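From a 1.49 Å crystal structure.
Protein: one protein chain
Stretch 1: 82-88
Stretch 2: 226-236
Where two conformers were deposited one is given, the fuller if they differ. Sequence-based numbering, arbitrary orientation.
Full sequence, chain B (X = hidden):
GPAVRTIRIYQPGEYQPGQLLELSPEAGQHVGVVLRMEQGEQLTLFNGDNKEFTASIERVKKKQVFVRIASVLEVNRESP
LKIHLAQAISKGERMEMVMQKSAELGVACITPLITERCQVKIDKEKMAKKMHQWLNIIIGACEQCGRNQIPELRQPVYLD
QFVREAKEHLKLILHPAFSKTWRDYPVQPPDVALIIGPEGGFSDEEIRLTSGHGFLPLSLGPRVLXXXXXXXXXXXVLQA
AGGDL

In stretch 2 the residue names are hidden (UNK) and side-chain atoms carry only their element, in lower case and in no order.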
# COMPACT_ATOMS: atom_id res chain seq x y z
N LYS B 82 -11.00 15.55 -4.87
CA LYS B 82 -10.72 15.72 -3.45
C LYS B 82 -11.37 14.58 -2.68
O LYS B 82 -12.59 14.53 -2.55
CB LYS B 82 -11.28 17.05 -2.96
CG LYS B 82 -10.93 18.22 -3.82
CD LYS B 82 -9.45 18.35 -3.99
CE LYS B 82 -9.15 19.58 -4.86
NZ LYS B 82 -7.75 19.65 -5.36
N ILE B 83 -10.55 13.65 -2.20
CA ILE B 83 -11.05 12.49 -1.46
C ILE B 83 -10.95 12.80 0.02
O ILE B 83 -9.89 13.23 0.50
CB ILE B 83 -10.23 11.24 -1.80
CG1 ILE B 83 -10.21 11.01 -3.32
CG2 ILE B 83 -10.80 10.04 -1.05
CD1 ILE B 83 -9.32 9.84 -3.73
N HIS B 84 -12.04 12.60 0.74
CA HIS B 84 -12.06 12.66 2.20
C HIS B 84 -12.17 11.23 2.70
O HIS B 84 -13.23 10.60 2.57
CB HIS B 84 -13.25 13.49 2.67
CG HIS B 84 -13.30 13.67 4.16
ND1 HIS B 84 -14.25 14.44 4.78
CD2 HIS B 84 -12.51 13.19 5.15
CE1 HIS B 84 -14.05 14.43 6.09
NE2 HIS B 84 -13.00 13.67 6.34
N LEU B 85 -11.08 10.72 3.26
CA LEU B 85 -10.98 9.36 3.78
C LEU B 85 -11.35 9.37 5.26
O LEU B 85 -10.78 10.14 6.03
CB LEU B 85 -9.54 8.87 3.67
CG LEU B 85 -9.31 7.53 4.38
CD1 LEU B 85 -10.18 6.39 3.79
CD2 LEU B 85 -7.82 7.18 4.35
N ALA B 86 -12.29 8.50 5.64
CA ALA B 86 -12.65 8.30 7.04
C ALA B 86 -12.17 6.89 7.36
O ALA B 86 -12.72 5.92 6.84
CB ALA B 86 -14.16 8.44 7.25
N GLN B 87 -11.08 6.78 8.13
CA GLN B 87 -10.39 5.52 8.35
C GLN B 87 -10.64 5.09 9.78
O GLN B 87 -10.28 5.82 10.71
CB GLN B 87 -8.88 5.69 8.12
CG GLN B 87 -8.07 4.40 8.31
CD GLN B 87 -8.29 3.40 7.18
OE1 GLN B 87 -8.73 3.76 6.10
NE2 GLN B 87 -7.99 2.12 7.44
N ALA B 88 -11.25 3.92 9.96
CA ALA B 88 -11.52 3.44 11.31
C ALA B 88 -10.22 3.22 12.06
O ALA B 88 -9.23 2.75 11.50
CB ALA B 88 -12.32 2.15 11.24
N UNK B 226 -6.47 -6.35 4.21
CA UNK B 226 -6.20 -5.66 5.47
C UNK B 226 -6.69 -4.21 5.39
O UNK B 226 -6.74 -3.61 4.31
n UNK B 226 -2.98 -7.96 9.09
c UNK B 226 -2.75 -7.12 6.41
n UNK B 226 -2.33 -8.43 6.93
c UNK B 226 -4.71 -5.73 5.78
c UNK B 226 -2.45 -8.79 8.20
c UNK B 226 -4.25 -7.09 6.19
n UNK B 226 -2.05 -10.00 8.58
N UNK B 227 -7.06 -3.64 6.54
CA UNK B 227 -7.63 -2.29 6.53
C UNK B 227 -6.68 -1.27 5.93
O UNK B 227 -7.11 -0.40 5.17
o UNK B 227 -7.06 -2.20 8.88
c UNK B 227 -9.38 -2.57 8.29
c UNK B 227 -8.08 -1.87 7.93
N UNK B 228 -5.38 -1.37 6.23
CA UNK B 228 -4.44 -0.41 5.67
C UNK B 228 -4.25 -0.65 4.19
O UNK B 228 -4.10 0.32 3.43
c UNK B 228 -3.11 -0.42 6.43
c UNK B 228 -2.19 -1.60 6.18
c UNK B 228 -2.51 -2.82 7.04
o UNK B 228 -3.56 -2.83 7.71
o UNK B 228 -1.70 -3.77 7.03
N UNK B 229 -4.30 -1.90 3.74
CA UNK B 229 -4.23 -2.14 2.30
C UNK B 229 -5.46 -1.57 1.62
O UNK B 229 -5.35 -0.97 0.55
o UNK B 229 -3.12 -4.22 2.81
c UNK B 229 -3.93 -3.91 0.56
c UNK B 229 -4.18 -3.64 2.05
N UNK B 230 -6.63 -1.77 2.22
CA UNK B 230 -7.88 -1.30 1.65
C UNK B 230 -7.87 0.20 1.44
O UNK B 230 -8.34 0.68 0.40
c UNK B 230 -9.05 -1.69 2.55
N UNK B 231 -7.41 0.96 2.44
CA UNK B 231 -7.32 2.40 2.27
C UNK B 231 -6.50 2.76 1.05
O UNK B 231 -6.92 3.59 0.23
c UNK B 231 -6.69 3.03 3.51
N UNK B 232 -5.31 2.18 0.92
CA UNK B 232 -4.44 2.63 -0.16
C UNK B 232 -4.92 2.09 -1.51
O UNK B 232 -4.81 2.78 -2.53
c UNK B 232 -3.19 4.27 1.89
c UNK B 232 -2.04 2.97 -0.86
c UNK B 232 -2.61 2.85 1.56
c UNK B 232 -2.97 2.30 0.16
N UNK B 233 -5.50 0.89 -1.54
CA UNK B 233 -6.10 0.39 -2.77
C UNK B 233 -7.29 1.24 -3.21
O UNK B 233 -7.43 1.56 -4.41
o UNK B 233 -5.39 -1.87 -2.26
c UNK B 233 -7.34 -1.63 -3.71
c UNK B 233 -6.56 -1.07 -2.52
N UNK B 234 -8.15 1.63 -2.28
CA UNK B 234 -9.31 2.44 -2.64
C UNK B 234 -8.88 3.80 -3.17
O UNK B 234 -9.39 4.28 -4.18
c UNK B 234 -10.21 2.62 -1.41
N UNK B 235 -7.94 4.45 -2.47
CA UNK B 235 -7.45 5.74 -2.94
C UNK B 235 -6.83 5.63 -4.33
O UNK B 235 -7.03 6.51 -5.17
c UNK B 235 -6.45 6.33 -1.96
c UNK B 235 -5.98 7.30 0.25
c UNK B 235 -8.15 7.74 -0.82
c UNK B 235 -7.04 6.74 -0.62
N UNK B 236 -6.07 4.56 -4.58
CA UNK B 236 -5.46 4.38 -5.90
C UNK B 236 -6.53 4.23 -6.97
O UNK B 236 -6.43 4.81 -8.06
o UNK B 236 -3.51 3.20 -4.96
c UNK B 236 -4.57 3.13 -5.89
O HOH W 1 -5.97 0.99 9.06

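Position 226 carries an unbranched run of three carbons, a nitrogen, then a carbon bearing two more nitrogens: a guanidinium, so Arg226. It touches nothing on the strand; as the N-cap residue its backbone O accepts from N of position 230 at 2.8 Å, opening the helix.

At 227 one carbon carries an oxygen and a carbon. This beta-branched hydroxyl residue is Thr227. Its CB lies 4.0 Å from Gln87 NE2, and one water joins the two side chains, accepting from Gln87 NE2 at 2.8 Å and lying 3.4 Å from Thr227 OG1 in a weak bond. A small polar group suits the amide end of the contact.

Position 228 has three carbons in a row, the last holding two oxygens: Glu228. Its CA-to-CB bond points away from the strand, and the carboxylate finds a partner elsewhere in the structure.

Position 229 again shows one carbon bearing an oxygen and a carbon, Thr229, out of the strand's reach. Position 230 has a single carbon, Ala230, directed sideways and making no contact.

Position 231 also has a single carbon, yet this one points toward the strand: Ala231. Its CB lies 3.4 Å from Gln87 OE1 and 4.4 Å from Leu85 CD2, so a methyl group already fills the available approach.

At 232 four carbons fork at the first, with one arm two carbons long: Ile232, whose CA-to-CB bond points away. Position 233, one carbon with an oxygen and a carbon, is Thr233; its OG1 donates to Thr229 O at 3.0 Å, satisfying the hydroxyl within the helix. Position 234 has one carbon, Ala234, whose CA-to-CB bond points toward the strand, but whose CB stays 6.4 Å from Leu85 CD1, its nearest atom there.

Position 235 has four carbons forked at the second: Leu235. Though CA-to-CB runs sideways, the end comes nearer, placing CD2 3.5 Å from Ile83 CG2 and CD1 4.5 Å from Leu85 CD2. The later fork lets the methyls reach the strand.

Position 236, one carbon then one oxygen, is Ser236. Its CA-to-CB bond points away from the strand, and OG donates to Ile232 O at 2.8 Å.

The helix runs nearly antiparallel to the strand, at 171°, so Ile83 pairs with Leu235 and Gln87 with Ala231. Apolar packing by Ile83, Leu85, Ala231 and Leu235 holds one end; at the other, no direct hydrogen bond crosses, and water links Gln87 to Thr227 while Gln87 OE1 remains unpartnered.

Stretch 2, residues 226-236: RTETAAITALS
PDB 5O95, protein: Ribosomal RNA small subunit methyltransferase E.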